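Local coordinates for chitinase (PDB 5GZT), which probably hydrolyses the beta-1,4 linkages between N-acetylglucosamine units inside chitin and chitodextrin chains, at residues I9-D15 with V31-A37; G38-E44 with K66-S72; F52-L57 with S72-V78; N83-V88 with S102-V108. All coordinates share one frame. Residues are numbered along the deposited sequence.

Interaction 1: I9-D15 with V31-A37; sequences IGVVYVD and VGEVIIA
Segments 9-15 and 31-37 lie on neighbouring turns of a parallel beta-helix. Residues 12-14 and 34-36 are extended (phi about -90 to -130°, psi about 110 to 130°). Their strands run parallel, with axes 4.7 Å apart and crossing at -17°. Val-12 is level with Val-34, Tyr-13 with Ile-35, and Val-14 with Ile-36. Ile-35 has the most surface covered. Its N donates to Val-12 O at 2.8 Å, and its O accepts from Val-14 N at 2.9 Å. With chi1 m and chi2 p, it sets CD1 3.6 Å from Val-11 CG1 and CG2 3.5 Å from Tyr-13 CD1. Ala-37 N donates to Val-14 O at 2.7 Å, and Ala-37 CB lies 3.3 Å from Tyr-13 OH, since Tyr-13 is t. Val-12, also t, bonds through N to Glu-33 O at 2.9 Å and packs CG2 3.4 Å from Val-31 CG1. Val-12, Val-14, Val-34 and Ile-36 share the face that meets strand 40-47. A CB on Gly-32 would clash with Gly-10 C. Strand 12-14 also pairs in parallel with a strand of another chitinase chain. Main-chain bonds and apolar contacts, with no charge pair, join the segments, so the junction rests on backbone register and shape.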
loop_
_atom_site.group_PDB
_atom_site.type_symbol
_atom_site.label_atom_id
_atom_site.label_comp_id
_atom_site.label_asym_id
_atom_site.label_seq_id
_atom_site.Cartn_x
_atom_site.Cartn_y
_atom_site.Cartn_z
ATOM N N ILE B 9 15.240 -67.593 -5.177
ATOM C CA ILE B 9 15.938 -68.207 -4.058
ATOM C C ILE B 9 15.621 -67.403 -2.789
ATOM O O ILE B 9 15.279 -66.201 -2.858
ATOM C CB ILE B 9 17.460 -68.322 -4.326
ATOM C CG1 ILE B 9 17.711 -69.054 -5.662
ATOM C CG2 ILE B 9 18.161 -69.034 -3.168
ATOM C CD1 ILE B 9 17.717 -68.140 -6.877
ATOM N N GLY B 10 15.662 -68.094 -1.647
ATOM C CA GLY B 10 15.440 -67.463 -0.361
ATOM C C GLY B 10 16.790 -67.178 0.246
ATOM O O GLY B 10 17.745 -66.737 -0.445
ATOM N N VAL B 11 16.871 -67.429 1.543
ATOM C CA VAL B 11 18.123 -67.293 2.267
ATOM C C VAL B 11 19.149 -68.217 1.601
ATOM O O VAL B 11 18.796 -69.302 1.149
ATOM C CB VAL B 11 17.937 -67.616 3.772
ATOM C CG1 VAL B 11 19.284 -67.824 4.497
ATOM C CG2 VAL B 11 17.098 -66.527 4.431
ATOM N N VAL B 12 20.401 -67.755 1.538
ATOM C CA VAL B 12 21.529 -68.474 0.948
ATOM C C VAL B 12 22.661 -68.481 1.960
ATOM O O VAL B 12 22.991 -67.440 2.492
ATOM C CB VAL B 12 22.053 -67.749 -0.330
ATOM C CG1 VAL B 12 23.186 -68.546 -0.984
ATOM C CG2 VAL B 12 20.921 -67.433 -1.301
ATOM N N TYR B 13 23.267 -69.628 2.221
ATOM C CA TYR B 13 24.412 -69.730 3.140
ATOM C C TYR B 13 25.628 -70.251 2.363
ATOM O O TYR B 13 25.542 -71.269 1.691
ATOM C CB TYR B 13 24.083 -70.664 4.318
ATOM C CG TYR B 13 25.190 -70.816 5.345
ATOM C CD1 TYR B 13 25.359 -69.875 6.375
ATOM C CD2 TYR B 13 26.045 -71.929 5.322
ATOM C CE1 TYR B 13 26.367 -70.014 7.322
ATOM C CE2 TYR B 13 27.053 -72.085 6.271
ATOM C CZ TYR B 13 27.214 -71.136 7.267
ATOM O OH TYR B 13 28.234 -71.287 8.188
ATOM N N VAL B 14 26.762 -69.574 2.477
ATOM C CA VAL B 14 27.925 -69.912 1.704
ATOM C C VAL B 14 29.004 -70.281 2.693
ATOM O O VAL B 14 29.454 -69.433 3.444
ATOM C CB VAL B 14 28.365 -68.731 0.792
ATOM C CG1 VAL B 14 29.669 -69.039 0.033
ATOM C CG2 VAL B 14 27.252 -68.343 -0.171
ATOM N N ASP B 15 29.404 -71.555 2.702
ATOM C CA ASP B 15 30.600 -72.006 3.443
ATOM C C ASP B 15 31.611 -72.661 2.512
ATOM O O ASP B 15 32.366 -73.561 2.926
ATOM C CB ASP B 15 30.235 -72.949 4.599
ATOM C CG ASP B 15 29.420 -74.175 4.152
ATOM O OD1 ASP B 15 28.965 -74.236 2.974
ATOM O OD2 ASP B 15 29.217 -75.068 5.011
ATOM N N VAL B 31 16.827 -63.084 -4.926
ATOM C CA VAL B 31 17.605 -63.809 -3.912
ATOM C C VAL B 31 17.318 -63.198 -2.570
ATOM O O VAL B 31 17.142 -61.964 -2.454
ATOM C CB VAL B 31 19.134 -63.841 -4.169
ATOM C CG1 VAL B 31 19.783 -65.019 -3.423
ATOM C CG2 VAL B 31 19.438 -63.944 -5.659
ATOM N N GLY B 32 17.243 -64.082 -1.571
ATOM C CA GLY B 32 17.044 -63.674 -0.192
ATOM C C GLY B 32 18.354 -63.163 0.354
ATOM O O GLY B 32 19.216 -62.705 -0.418
ATOM N N GLU B 33 18.494 -63.252 1.679
ATOM C CA GLU B 33 19.678 -62.801 2.376
ATOM C C GLU B 33 20.797 -63.798 2.102
ATOM O O GLU B 33 20.631 -64.992 2.387
ATOM C CB GLU B 33 19.420 -62.684 3.916
ATOM C CG GLU B 33 20.670 -62.440 4.794
ATOM C CD GLU B 33 20.390 -62.250 6.294
ATOM O OE1 GLU B 33 19.383 -61.605 6.594
ATOM O OE2 GLU B 33 21.181 -62.714 7.158
ATOM N N VAL B 34 21.950 -63.296 1.641
ATOM C CA VAL B 34 23.170 -64.109 1.531
ATOM C C VAL B 34 24.051 -64.033 2.795
ATOM O O VAL B 34 24.550 -62.953 3.157
ATOM C CB VAL B 34 24.025 -63.651 0.310
ATOM C CG1 VAL B 34 25.184 -64.611 0.076
ATOM C CG2 VAL B 34 23.167 -63.442 -0.936
ATOM N N ILE B 35 24.314 -65.160 3.437
ATOM C CA ILE B 35 25.099 -65.207 4.648
ATOM C C ILE B 35 26.380 -65.835 4.245
ATOM O O ILE B 35 26.381 -66.989 3.792
ATOM C CB ILE B 35 24.455 -66.118 5.771
ATOM C CG1 ILE B 35 23.199 -65.495 6.359
ATOM C CG2 ILE B 35 25.439 -66.376 6.897
ATOM C CD1 ILE B 35 21.983 -65.739 5.510
ATOM N N ILE B 36 27.478 -65.131 4.482
ATOM C CA ILE B 36 28.792 -65.524 4.007
ATOM C C ILE B 36 29.668 -66.043 5.123
ATOM O O ILE B 36 30.072 -65.297 6.051
ATOM C CB ILE B 36 29.499 -64.379 3.218
ATOM C CG1 ILE B 36 28.595 -63.952 2.055
ATOM C CG2 ILE B 36 30.853 -64.837 2.740
ATOM C CD1 ILE B 36 29.182 -62.932 1.114
ATOM N N ALA B 37 29.990 -67.339 4.999
ATOM C CA ALA B 37 30.946 -68.024 5.859
ATOM C C ALA B 37 32.029 -68.658 4.998
ATOM O O ALA B 37 32.726 -69.576 5.444
ATOM C CB ALA B 37 30.239 -69.097 6.695
#

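Interaction 2: G38-E44 with K66-S72. With NA (sodium ion), chain C; FMT (formic acid), chain K.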
loop_
_atom_site.group_PDB
_atom_site.type_symbol
_atom_site.label_atom_id
_atom_site.label_comp_id
_atom_site.label_asym_id
_atom_site.label_seq_id
_atom_site.Cartn_x
_atom_site.Cartn_y
_atom_site.Cartn_z
ATOM N N GLY B 38 32.157 -68.191 3.761
ATOM C CA GLY B 38 33.299 -68.565 2.966
ATOM C C GLY B 38 33.539 -67.649 1.792
ATOM O O GLY B 38 32.958 -66.578 1.692
ATOM N N SER B 39 34.419 -68.116 0.914
ATOM C CA SER B 39 34.868 -67.394 -0.234
ATOM C C SER B 39 33.825 -67.460 -1.323
ATOM O O SER B 39 33.227 -68.528 -1.592
ATOM C CB SER B 39 36.205 -67.933 -0.692
ATOM O OG SER B 39 37.139 -67.729 0.354
ATOM N N VAL B 40 33.578 -66.298 -1.915
ATOM C CA VAL B 40 32.423 -66.096 -2.775
ATOM C C VAL B 40 32.537 -64.831 -3.671
ATOM O O VAL B 40 33.236 -63.878 -3.336
ATOM C CB VAL B 40 31.134 -66.032 -1.936
ATOM C CG1 VAL B 40 31.047 -64.693 -1.158
ATOM C CG2 VAL B 40 29.893 -66.236 -2.796
ATOM N N LYS B 41 31.817 -64.830 -4.791
ATOM C CA LYS B 41 31.636 -63.631 -5.585
ATOM C C LYS B 41 30.194 -63.550 -6.041
ATOM O O LYS B 41 29.741 -64.408 -6.786
ATOM C CB LYS B 41 32.637 -63.620 -6.743
ATOM C CG LYS B 41 32.462 -62.513 -7.779
ATOM C CD LYS B 41 33.769 -62.369 -8.558
ATOM C CE LYS B 41 33.625 -61.621 -9.859
ATOM N NZ LYS B 41 32.769 -60.415 -9.780
ATOM N N LEU B 42 29.450 -62.551 -5.560
ATOM C CA LEU B 42 28.083 -62.331 -6.009
ATOM C C LEU B 42 28.207 -61.411 -7.176
ATOM O O LEU B 42 29.003 -60.431 -7.150
ATOM C CB LEU B 42 27.186 -61.702 -4.941
ATOM C CG LEU B 42 27.181 -62.422 -3.581
ATOM C CD1 LEU B 42 26.057 -61.925 -2.673
ATOM C CD2 LEU B 42 27.105 -63.943 -3.675
ATOM N N GLU B 43 27.444 -61.758 -8.212
ATOM C CA GLU B 43 27.370 -60.994 -9.440
ATOM C C GLU B 43 25.937 -60.904 -9.947
ATOM O O GLU B 43 25.196 -61.878 -9.920
ATOM C CB GLU B 43 28.242 -61.715 -10.442
ATOM C CG GLU B 43 28.510 -60.980 -11.726
ATOM C CD GLU B 43 29.860 -61.380 -12.326
ATOM O OE1 GLU B 43 30.338 -62.537 -12.095
ATOM O OE2 GLU B 43 30.417 -60.494 -13.036
ATOM N N GLU B 44 25.550 -59.728 -10.406
ATOM C CA GLU B 44 24.262 -59.528 -10.971
ATOM C C GLU B 44 24.490 -59.126 -12.427
ATOM O O GLU B 44 24.983 -58.017 -12.700
ATOM C CB GLU B 44 23.489 -58.432 -10.238
ATOM C CG GLU B 44 23.075 -58.769 -8.784
ATOM C CD GLU B 44 22.108 -57.709 -8.209
ATOM O OE1 GLU B 44 22.229 -56.494 -8.575
ATOM O OE2 GLU B 44 21.191 -58.083 -7.421
ATOM N N LYS B 66 38.086 -64.775 0.396
ATOM C CA LYS B 66 37.913 -63.785 -0.635
ATOM C C LYS B 66 36.442 -63.555 -0.831
ATOM O O LYS B 66 35.697 -64.481 -1.194
ATOM C CB LYS B 66 38.556 -64.205 -1.947
ATOM C CG LYS B 66 39.846 -63.449 -2.231
ATOM C CD LYS B 66 40.470 -63.852 -3.564
ATOM C CE LYS B 66 39.678 -63.361 -4.773
ATOM N NZ LYS B 66 39.499 -61.878 -4.796
ATOM N N VAL B 67 36.013 -62.312 -0.642
ATOM C CA VAL B 67 34.585 -62.030 -0.699
ATOM C C VAL B 67 34.430 -60.855 -1.608
ATOM O O VAL B 67 34.950 -59.774 -1.306
ATOM C CB VAL B 67 34.024 -61.702 0.725
ATOM C CG1 VAL B 67 32.551 -61.296 0.635
ATOM C CG2 VAL B 67 34.218 -62.913 1.658
ATOM N N THR B 68 33.741 -61.035 -2.722
ATOM C CA THR B 68 33.517 -59.887 -3.594
ATOM C C THR B 68 32.129 -59.770 -4.132
ATOM O O THR B 68 31.491 -60.756 -4.383
ATOM C CB THR B 68 34.668 -59.617 -4.629
ATOM O OG1 THR B 68 34.192 -59.213 -5.915
ATOM C CG2 THR B 68 35.627 -60.656 -4.722
ATOM N N LEU B 69 31.688 -58.518 -4.300
ATOM C CA LEU B 69 30.319 -58.150 -4.636
ATOM C C LEU B 69 30.314 -57.284 -5.877
ATOM O O LEU B 69 31.104 -56.312 -5.987
ATOM C CB LEU B 69 29.658 -57.331 -3.476
ATOM C CG LEU B 69 28.997 -58.084 -2.292
ATOM C CD1 LEU B 69 29.734 -59.324 -1.845
ATOM C CD2 LEU B 69 28.723 -57.168 -1.084
ATOM N N SER B 70 29.376 -57.610 -6.766
ATOM C CA SER B 70 29.035 -56.805 -7.948
ATOM C C SER B 70 27.571 -56.857 -8.086
ATOM O O SER B 70 27.034 -57.936 -8.188
ATOM C CB SER B 70 29.674 -57.358 -9.244
ATOM O OG SER B 70 31.080 -57.367 -9.062
ATOM N N GLY B 71 26.941 -55.693 -8.144
ATOM C CA GLY B 71 25.505 -55.612 -8.131
ATOM C C GLY B 71 24.999 -54.470 -7.270
ATOM O O GLY B 71 25.787 -53.643 -6.784
ATOM N N SER B 72 23.673 -54.449 -7.113
ATOM C CA SER B 72 22.927 -53.399 -6.357
ATOM C C SER B 72 22.443 -54.027 -5.073
ATOM O O SER B 72 21.632 -54.940 -5.142
ATOM C CB SER B 72 21.725 -52.881 -7.130
ATOM O OG SER B 72 21.217 -51.700 -6.538
HETATM NA NA NA C . 19.974 -56.342 -6.193
HETATM C C FMT K . 33.491 -57.747 -11.824
HETATM O O1 FMT K . 34.013 -58.519 -11.001
HETATM O O2 FMT K . 32.412 -56.983 -11.536
#
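Strands 40-44 and 67-70 lie parallel, with axes 4.7 Å apart and only 3° between their directions. Val-40 is level with Val-67, Lys-41 with Thr-68, and Leu-42 with Leu-69. The main-chain bonds zigzag across. Val-40 N donates to Lys-66 O (2.9 Å), Thr-68 N to Val-40 O (3.0 Å), Leu-42 N to Thr-68 O (3.0 Å) and Ser-70 N to Leu-42 O (2.9 Å). A weak bond from Glu-44 N to Ser-70 O (3.2 Å) follows. Gly-71 then turns the corner at phi/psi 139/-173, where a CB would be jammed against the preceding carbonyl.

Val-40, Leu-42, Val-67 and Leu-69 share one face. There Val-40 CG1 lies 4.1 Å from Val-67 CG1. Ser-39 OG accepts from Lys-66 N at 3.1 Å. The other face is polar. A formic acid, probably from the crystallisation liquor, bridges Lys-41 and Ser-70 on it: Lys-41 NZ donates to its O1 (2.6 Å) and Ser-70 OG to its O2 (2.8 Å). Glu-43 is salt-bridged to Arg-22. Glu-44 spans the corner, with OE1 2.9 Å from the donor Ser-72 N. Its OE2 binds sodium at 2.5 Å, and Ser-72 O binds the same ion at 2.4 Å. Thr-50 and Phe-52 complete this site. Stacked parallel strands with an apolar inner face and a sharp corner are the mark of a parallel beta-helix, here with a sodium ion bound at the corner.

Interaction 3: F52-L57 with S72-V78. With NA (sodium ion), chain C.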
loop_
_atom_site.group_PDB
_atom_site.type_symbol
_atom_site.label_atom_id
_atom_site.label_comp_id
_atom_site.label_asym_id
_atom_site.label_seq_id
_atom_site.Cartn_x
_atom_site.Cartn_y
_atom_site.Cartn_z
ATOM N N PHE B 52 20.023 -59.883 -5.602
ATOM C CA PHE B 52 20.501 -59.902 -4.218
ATOM C C PHE B 52 20.038 -58.670 -3.492
ATOM O O PHE B 52 19.800 -57.619 -4.103
ATOM C CB PHE B 52 22.004 -59.964 -4.102
ATOM C CG PHE B 52 22.607 -61.114 -4.785
ATOM C CD1 PHE B 52 22.639 -62.353 -4.183
ATOM C CD2 PHE B 52 23.186 -60.943 -6.040
ATOM C CE1 PHE B 52 23.239 -63.438 -4.815
ATOM C CE2 PHE B 52 23.792 -62.013 -6.703
ATOM C CZ PHE B 52 23.831 -63.266 -6.083
ATOM N N GLU B 53 19.920 -58.794 -2.164
ATOM C CA GLU B 53 19.628 -57.599 -1.341
ATOM C C GLU B 53 20.534 -57.480 -0.117
ATOM O O GLU B 53 21.502 -56.715 -0.153
ATOM C CB GLU B 53 18.128 -57.515 -1.032
ATOM C CG GLU B 53 17.347 -57.033 -2.258
ATOM C CD GLU B 53 15.893 -56.782 -1.997
ATOM O OE1 GLU B 53 15.258 -57.692 -1.469
ATOM O OE2 GLU B 53 15.409 -55.700 -2.357
ATOM N N LYS B 54 20.233 -58.228 0.929
ATOM C CA LYS B 54 21.005 -58.207 2.136
ATOM C C LYS B 54 22.144 -59.249 2.064
ATOM O O LYS B 54 21.981 -60.400 1.590
ATOM C CB LYS B 54 20.093 -58.388 3.378
ATOM C CG LYS B 54 20.830 -58.366 4.744
ATOM C CD LYS B 54 19.922 -58.205 5.983
ATOM C CE LYS B 54 20.532 -58.798 7.276
ATOM N NZ LYS B 54 21.695 -58.071 7.848
ATOM N N VAL B 55 23.310 -58.831 2.547
ATOM C CA VAL B 55 24.469 -59.667 2.609
ATOM C C VAL B 55 25.142 -59.446 3.954
ATOM O O VAL B 55 25.297 -58.278 4.365
ATOM C CB VAL B 55 25.477 -59.275 1.484
ATOM C CG1 VAL B 55 26.683 -60.179 1.525
ATOM C CG2 VAL B 55 24.821 -59.297 0.113
ATOM N N VAL B 56 25.597 -60.528 4.590
ATOM C CA VAL B 56 26.236 -60.465 5.891
ATOM C C VAL B 56 27.422 -61.358 5.810
ATOM O O VAL B 56 27.247 -62.509 5.425
ATOM C CB VAL B 56 25.353 -61.065 7.068
ATOM C CG1 VAL B 56 26.043 -60.825 8.421
ATOM C CG2 VAL B 56 23.937 -60.530 7.079
ATOM N N LEU B 57 28.602 -60.885 6.227
ATOM C CA LEU B 57 29.800 -61.687 6.378
ATOM C C LEU B 57 29.807 -62.064 7.842
ATOM O O LEU B 57 29.903 -61.161 8.699
ATOM C CB LEU B 57 31.085 -60.887 6.019
ATOM C CG LEU B 57 31.260 -60.670 4.497
ATOM C CD1 LEU B 57 30.091 -59.910 3.930
ATOM C CD2 LEU B 57 32.576 -59.990 4.211
ATOM N N SER B 72 23.673 -54.449 -7.113
ATOM C CA SER B 72 22.927 -53.399 -6.357
ATOM C C SER B 72 22.443 -54.027 -5.073
ATOM O O SER B 72 21.632 -54.940 -5.142
ATOM C CB SER B 72 21.725 -52.881 -7.130
ATOM O OG SER B 72 21.217 -51.700 -6.538
ATOM N N PHE B 73 22.974 -53.585 -3.914
ATOM C CA PHE B 73 22.680 -54.247 -2.657
ATOM C C PHE B 73 21.998 -53.272 -1.694
ATOM O O PHE B 73 21.989 -52.060 -1.879
ATOM C CB PHE B 73 23.921 -54.896 -2.060
ATOM C CG PHE B 73 24.604 -55.879 -2.964
ATOM C CD1 PHE B 73 25.496 -55.450 -3.932
ATOM C CD2 PHE B 73 24.387 -57.237 -2.823
ATOM C CE1 PHE B 73 26.155 -56.361 -4.747
ATOM C CE2 PHE B 73 25.021 -58.165 -3.667
ATOM C CZ PHE B 73 25.910 -57.720 -4.623
ATOM N N THR B 74 21.356 -53.823 -0.682
ATOM C CA THR B 74 20.666 -52.957 0.293
ATOM C C THR B 74 21.630 -52.748 1.474
ATOM O O THR B 74 22.378 -51.776 1.478
ATOM C CB THR B 74 19.295 -53.580 0.708
ATOM O OG1 THR B 74 19.483 -54.965 1.043
ATOM C CG2 THR B 74 18.337 -53.486 -0.428
ATOM N N ASP B 75 21.611 -53.699 2.413
ATOM C CA ASP B 75 22.369 -53.659 3.618
ATOM C C ASP B 75 23.411 -54.702 3.439
ATOM O O ASP B 75 23.093 -55.877 3.170
ATOM C CB ASP B 75 21.546 -54.023 4.884
ATOM C CG ASP B 75 20.453 -53.015 5.191
ATOM O OD1 ASP B 75 20.739 -51.847 5.444
ATOM O OD2 ASP B 75 19.299 -53.406 5.251
ATOM N N VAL B 76 24.650 -54.279 3.628
ATOM C CA VAL B 76 25.762 -55.203 3.611
ATOM C C VAL B 76 26.505 -54.965 4.890
ATOM O O VAL B 76 26.936 -53.845 5.145
ATOM C CB VAL B 76 26.730 -54.924 2.466
ATOM C CG1 VAL B 76 27.945 -55.866 2.537
ATOM C CG2 VAL B 76 25.997 -55.013 1.167
ATOM N N ASP B 77 26.769 -56.063 5.572
ATOM C CA ASP B 77 27.230 -56.095 6.911
ATOM C C ASP B 77 28.474 -56.921 7.079
ATOM O O ASP B 77 28.399 -58.143 6.851
ATOM C CB ASP B 77 26.123 -56.788 7.723
ATOM C CG ASP B 77 25.594 -55.939 8.747
ATOM O OD1 ASP B 77 24.852 -54.967 8.407
ATOM O OD2 ASP B 77 25.996 -56.257 9.864
ATOM N N VAL B 78 29.562 -56.324 7.562
ATOM C CA VAL B 78 30.801 -57.035 7.759
ATOM C C VAL B 78 30.886 -57.218 9.272
ATOM O O VAL B 78 31.167 -56.264 10.006
ATOM C CB VAL B 78 31.993 -56.238 7.237
ATOM C CG1 VAL B 78 33.265 -57.007 7.369
ATOM C CG2 VAL B 78 31.736 -55.755 5.828
HETATM NA NA NA C . 19.974 -56.342 -6.193
#
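Ser-72 opens the second segment at the sodium ion. Its O lies 2.4 Å from the metal, and Phe-52 O lies 2.5 Å from it. Glu-44 and Thr-50 supply the other ligands. Phe-73 comes next, with its ring beside that of Phe-52. The planes are 23° apart, but the centroids are 6.0 Å apart and the rings barely overlap. The closer touches are Phe-73 CE2 to Phe-52 CB at 3.5 Å and Phe-73 CD2 to Val-55 CG2 at 3.6 Å. Both rings also meet Leu-42. At Thr-74 the chain turns a corner, and Thr-74 N donates to Glu-53 O at 2.9 Å. Such corners carry a parallel beta-helix from one sheet to the next. Here the corner leads into strand 75-78, which runs parallel to strand 55-57 with axes 4.7 Å apart. Asp-75 O accepts from Val-55 N at 3.0 Å, while its carboxylate is salt-bridged to Arg-95. Val-76 is level with Val-55, and its CG2 lies 4.3 Å from Val-55 CB. Asp-77 N donates to Val-55 O at 2.9 Å, and Asp-77 O accepts from Leu-57 N at 2.8 Å. Val-78 places CG1 4.4 Å from Leu-57 CD2, on the same face as Val-55 and Val-76.

Interaction 4: N83-V88 with S102-V108; sequences NPQLNV and SKDAVIV
Two consecutive turns of the parallel beta-helix meet here. Strands 85-88 and 106-108 run parallel, with axes 4.8 Å apart and 10° between their directions. Both are extended (phi -97 to -128°, psi 113 to 136°). Gln-85 is level with Val-106, Leu-86 with Ile-107, and Asn-87 with Val-108. Asn-83 takes a positive phi (phi/psi 41/60) ahead of Pro-84. Ser-102 to Ala-105 form a type II beta turn, closed by Ala-105 N donating to Ser-102 O at 3.0 Å.

Four main-chain hydrogen bonds cross between the segments. Val-106 N donates to Pro-84 O (3.0 Å), Leu-86 N to Val-106 O (3.0 Å), Val-108 N to Leu-86 O (2.8 Å) and Val-88 N to Val-108 O (2.8 Å). CA-H...O contacts accompany them: Gln-85 CA to Val-106 O at 3.1 Å and, ahead of the strands, Asn-83 CA to Lys-103 O at 3.3 Å.

Apolar contacts lie on the face of Leu-86 and Ile-107. Leu-86 is t with chi2 p, and Ile-107 is m with chi2 m, which sets Leu-86 CB 4.0 Å from Ile-107 CD1. Strands 72-78 and 92-98 cover this face. Pro-84 CG lies 4.4 Å from Ala-105 CB and touches Ser-102 CB at 3.7 Å. On the other face Val-108, t, packs beside the side chains of Gln-85 and Asn-87. Water 1 sits at the turn, 2.6 Å from Asn-83 O and 3.2 Å from Asp-104 O.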
loop_
_atom_site.group_PDB
_atom_site.type_symbol
_atom_site.label_atom_id
_atom_site.label_comp_id
_atom_site.label_asym_id
_atom_site.label_seq_id
_atom_site.Cartn_x
_atom_site.Cartn_y
_atom_site.Cartn_z
ATOM N N ASN B 83 39.865 -60.807 10.446
ATOM C CA ASN B 83 40.500 -59.766 9.589
ATOM C C ASN B 83 39.877 -59.696 8.157
ATOM O O ASN B 83 40.545 -59.941 7.150
ATOM C CB ASN B 83 42.018 -59.943 9.554
ATOM C CG ASN B 83 42.600 -60.202 10.950
ATOM O OD1 ASN B 83 42.416 -59.402 11.903
ATOM N ND2 ASN B 83 43.262 -61.352 11.091
ATOM N N PRO B 84 38.577 -59.412 8.104
ATOM C CA PRO B 84 37.843 -59.557 6.880
ATOM C C PRO B 84 38.250 -58.469 5.855
ATOM O O PRO B 84 38.590 -57.382 6.259
ATOM C CB PRO B 84 36.380 -59.408 7.329
ATOM C CG PRO B 84 36.419 -58.564 8.569
ATOM C CD PRO B 84 37.759 -58.796 9.186
ATOM N N GLN B 85 38.267 -58.837 4.574
ATOM C CA GLN B 85 38.272 -57.913 3.470
ATOM C C GLN B 85 37.039 -58.149 2.630
ATOM O O GLN B 85 36.786 -59.283 2.224
ATOM C CB GLN B 85 39.488 -58.121 2.585
ATOM C CG GLN B 85 39.547 -57.123 1.418
ATOM C CD GLN B 85 40.947 -57.054 0.834
ATOM O OE1 GLN B 85 41.951 -57.029 1.568
ATOM N NE2 GLN B 85 41.034 -57.039 -0.483
ATOM N N LEU B 86 36.315 -57.052 2.336
ATOM C CA LEU B 86 35.181 -56.999 1.409
ATOM C C LEU B 86 35.660 -56.236 0.180
ATOM O O LEU B 86 36.112 -55.048 0.273
ATOM C CB LEU B 86 33.957 -56.314 2.040
ATOM C CG LEU B 86 32.778 -56.144 1.120
ATOM C CD1 LEU B 86 32.249 -57.508 0.761
ATOM C CD2 LEU B 86 31.660 -55.299 1.643
ATOM N N ASN B 87 35.616 -56.930 -0.965
ATOM C CA ASN B 87 35.837 -56.285 -2.287
ATOM C C ASN B 87 34.503 -55.969 -2.885
ATOM O O ASN B 87 33.670 -56.867 -3.049
ATOM C CB ASN B 87 36.627 -57.193 -3.259
ATOM C CG ASN B 87 38.121 -57.038 -3.086
ATOM O OD1 ASN B 87 38.833 -56.274 -3.815
ATOM N ND2 ASN B 87 38.595 -57.691 -2.086
ATOM N N VAL B 88 34.302 -54.717 -3.266
ATOM C CA VAL B 88 33.128 -54.362 -3.986
ATOM C C VAL B 88 33.650 -53.876 -5.335
ATOM O O VAL B 88 34.307 -52.833 -5.451
ATOM C CB VAL B 88 32.323 -53.288 -3.281
ATOM C CG1 VAL B 88 30.966 -53.129 -3.999
ATOM C CG2 VAL B 88 32.163 -53.639 -1.784
ATOM N N SER B 102 34.988 -56.559 13.665
ATOM C CA SER B 102 35.717 -56.877 12.403
ATOM C C SER B 102 37.082 -56.271 12.405
ATOM O O SER B 102 37.384 -55.310 11.666
ATOM C CB SER B 102 34.936 -56.420 11.208
ATOM O OG SER B 102 33.701 -57.076 11.154
ATOM N N LYS B 103 37.902 -56.816 13.276
ATOM C CA LYS B 103 39.215 -56.270 13.561
ATOM C C LYS B 103 40.053 -56.173 12.265
ATOM O O LYS B 103 40.075 -57.118 11.487
ATOM C CB LYS B 103 39.944 -57.171 14.565
ATOM C CG LYS B 103 41.315 -56.661 14.985
ATOM C CD LYS B 103 41.233 -55.484 15.961
ATOM C CE LYS B 103 42.612 -54.848 16.192
ATOM N NZ LYS B 103 43.603 -55.742 16.862
ATOM N N ASP B 104 40.703 -55.025 12.054
ATOM C CA ASP B 104 41.552 -54.792 10.847
ATOM C C ASP B 104 40.775 -54.935 9.564
ATOM O O ASP B 104 41.336 -55.275 8.534
ATOM C CB ASP B 104 42.716 -55.791 10.799
ATOM C CG ASP B 104 43.702 -55.621 11.943
ATOM O OD1 ASP B 104 43.891 -54.483 12.383
ATOM O OD2 ASP B 104 44.328 -56.641 12.351
ATOM N N ALA B 105 39.477 -54.707 9.616
ATOM C CA ALA B 105 38.638 -54.757 8.404
ATOM C C ALA B 105 39.259 -53.931 7.218
ATOM O O ALA B 105 39.862 -52.882 7.451
ATOM C CB ALA B 105 37.225 -54.270 8.691
ATOM N N VAL B 106 39.153 -54.441 5.984
ATOM C CA VAL B 106 39.530 -53.630 4.796
ATOM C C VAL B 106 38.379 -53.691 3.861
ATOM O O VAL B 106 37.859 -54.801 3.606
ATOM C CB VAL B 106 40.761 -54.243 4.051
ATOM C CG1 VAL B 106 41.073 -53.468 2.751
ATOM C CG2 VAL B 106 41.972 -54.284 4.997
ATOM N N ILE B 107 38.034 -52.526 3.299
ATOM C CA ILE B 107 36.933 -52.425 2.392
ATOM C C ILE B 107 37.561 -51.832 1.116
ATOM O O ILE B 107 38.116 -50.719 1.163
ATOM C CB ILE B 107 35.857 -51.461 2.864
ATOM C CG1 ILE B 107 35.328 -51.809 4.265
ATOM C CG2 ILE B 107 34.729 -51.489 1.868
ATOM C CD1 ILE B 107 34.447 -53.073 4.354
ATOM N N VAL B 108 37.445 -52.548 -0.007
ATOM C CA VAL B 108 38.056 -52.092 -1.300
ATOM C C VAL B 108 36.918 -51.735 -2.223
ATOM O O VAL B 108 36.119 -52.658 -2.619
ATOM C CB VAL B 108 38.908 -53.169 -1.972
ATOM C CG1 VAL B 108 39.667 -52.559 -3.183
ATOM C CG2 VAL B 108 39.811 -53.878 -0.954
HETATM O O HOH W 1 41.687 -57.738 6.540
#

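In the fold
All four contacts lie in the N-terminal beta-helix, 67 to 75 Å from the centre of the chain. Interactions 1 and 3 belong to one parallel sheet, where strands 34-36 and 55-57 are neighbours. Interactions 2 and 4 belong to another, where strands 67-70 and 85-89 are neighbours. The sheets pack face to face: Val-34 meets Leu-42, and Val-76 meets Leu-86. Centres of interactions 1, 2 and 3 are 10 to 11 Å apart, while 1 and 4 are 19 Å apart. Along the chain interactions 2 and 3 cross and share Ser-72; the other pairs are in series. Sodium touches 2 and 3; its ligands Glu-44 and Ser-72 come from the two sheets, so it probably helps link them.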